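Local coordinates for Lin1944 protein (Listeria innocua, PDB 3D7L) that is of unknown specific function but belongs to the short-chain dehydrogenase/reductase family and is probably an oxidoreductase, at the interface of chains A and B. Sequence-based numbering; all coordinates share one arbitrary frame. Chains: chain A/B, Lin1944 protein.

The interface of chains A and B. Residues chain A 121-122, 125-126, 129; chain B 140-141, 144.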
loop_
_atom_site.group_PDB
_atom_site.type_symbol
_atom_site.label_atom_id
_atom_site.label_comp_id
_atom_site.label_asym_id
_atom_site.label_seq_id
_atom_site.Cartn_x
_atom_site.Cartn_y
_atom_site.Cartn_z
ATOM N N PRO A 121 -0.721 -9.992 10.827
ATOM C CA PRO A 121 -2.093 -9.888 10.334
ATOM C C PRO A 121 -3.129 -10.491 11.280
ATOM O O PRO A 121 -2.804 -11.397 12.030
ATOM C CB PRO A 121 -2.050 -10.671 9.022
ATOM C CG PRO A 121 -0.877 -11.612 9.165
ATOM C CD PRO A 121 0.118 -10.858 9.966
ATOM N N ILE A 122 -4.351 -9.950 11.252
ATOM C CA ILE A 122 -5.483 -10.484 11.990
ATOM C C ILE A 122 -6.689 -10.606 11.060
ATOM O O ILE A 122 -6.781 -9.871 10.076
ATOM C CB ILE A 122 -5.898 -9.575 13.181
ATOM C CG1 ILE A 122 -6.123 -8.118 12.734
ATOM C CG2 ILE A 122 -4.893 -9.699 14.317
ATOM C CD1 ILE A 122 -7.204 -7.381 13.540
ATOM N N GLY A 125 -8.548 -7.774 9.009
ATOM C CA GLY A 125 -7.537 -6.748 8.926
ATOM C C GLY A 125 -6.883 -6.509 7.572
ATOM O O GLY A 125 -5.999 -5.684 7.493
ATOM N N ALA A 126 -7.311 -7.203 6.509
ATOM C CA ALA A 126 -6.633 -7.092 5.199
ATOM C C ALA A 126 -6.608 -5.668 4.648
ATOM O O ALA A 126 -5.613 -5.236 4.042
ATOM C CB ALA A 126 -7.260 -8.000 4.212
ATOM N N ALA A 129 -4.314 -3.563 6.614
ATOM C CA ALA A 129 -2.965 -4.002 6.255
ATOM C C ALA A 129 -2.498 -3.341 4.971
ATOM O O ALA A 129 -1.402 -2.778 4.922
ATOM C CB ALA A 129 -2.894 -5.558 6.098
ATOM N N LYS B 140 -0.134 -10.643 2.362
ATOM C CA LYS B 140 0.310 -11.239 3.630
ATOM C C LYS B 140 -0.877 -11.412 4.581
ATOM O O LYS B 140 -1.066 -12.502 5.133
ATOM C CB LYS B 140 1.415 -10.407 4.286
ATOM C CG LYS B 140 2.033 -11.067 5.520
ATOM C CD LYS B 140 3.105 -10.182 6.147
ATOM C CE LYS B 140 3.662 -10.784 7.452
ATOM N NZ LYS B 140 4.287 -12.102 7.200
ATOM N N SER B 141 -1.695 -10.364 4.734
ATOM C CA SER B 141 -2.895 -10.429 5.590
ATOM C C SER B 141 -3.995 -11.332 5.029
ATOM O O SER B 141 -4.558 -12.146 5.743
ATOM C CB SER B 141 -3.461 -9.019 5.857
ATOM O OG SER B 141 -4.335 -9.017 6.977
ATOM N N ILE B 144 -4.278 -15.340 5.586
ATOM C CA ILE B 144 -4.841 -15.966 6.783
ATOM C C ILE B 144 -6.376 -16.110 6.772
ATOM O O ILE B 144 -6.942 -16.804 7.623
ATOM C CB ILE B 144 -4.392 -15.222 8.064
ATOM C CG1 ILE B 144 -5.009 -13.811 8.101
ATOM C CG2 ILE B 144 -2.848 -15.195 8.155
ATOM C CD1 ILE B 144 -4.803 -13.082 9.404
HETATM O O HOH W 1 -4.205 -7.744 9.159
#
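The loop of chain A that carries A:Pro121, A:Ile122 and A:Gly125, with the first turn of helix 126-142, meets the C-terminal end of the same helix in chain B and the 3-10 turn 143-145 that follows it. B:Ser141 lies in the middle. It fits into the angle between the A:Pro121 ring and the first turn of the chain A helix. The pyrrolidine ring atom CB of A:Pro121 lies 3.5 Å from B:Ser141 CA. The methyl CB of A:Ala129 packs against B:Ser141 CB at 3.5 Å. A:Gly125 has no side chain, and A:Ala126 and A:Ala129 carry only methyls, which probably lets the serine come close to the backbone. B:Ser141 OG is 3.5 Å from A:Ala126 CA.

The B:Ser141 hydroxyl points away from its own backbone N (chi1 -162°), which directs OG into chain A. There it contacts water 1, with 2.5 Å between B:Ser141 OG and the water 1 O. The same water accepts a hydrogen bond from the backbone N of A:Ile122, with 3.0 Å from A:Ile122 N to the water 1 O and 159° at the hydrogen. The water thus links the serine to the loop, and a polar group set among carbon atoms gains a partner.

B:Ile144 extends the apolar part of the patch. Its CG1 branch sits between the backbone N and the carbonyl carbon (chi1 67°), and the chain then runs out extended to CD1. The terminal methyl B:Ile144 CD1 lies 3.5 Å from A:Ile122 C and 3.7 Å from A:Pro121 CB. CD1 thus meets both the loop main chain and the A:Pro121 ring. B:Lys140 only flanks the patch.

The interface is two-fold symmetric, so the patch recurs with the chains exchanged. It helps dock the loop of one subunit against the helix end of the other, probably supporting a dimer of the kind common among SDR enzymes.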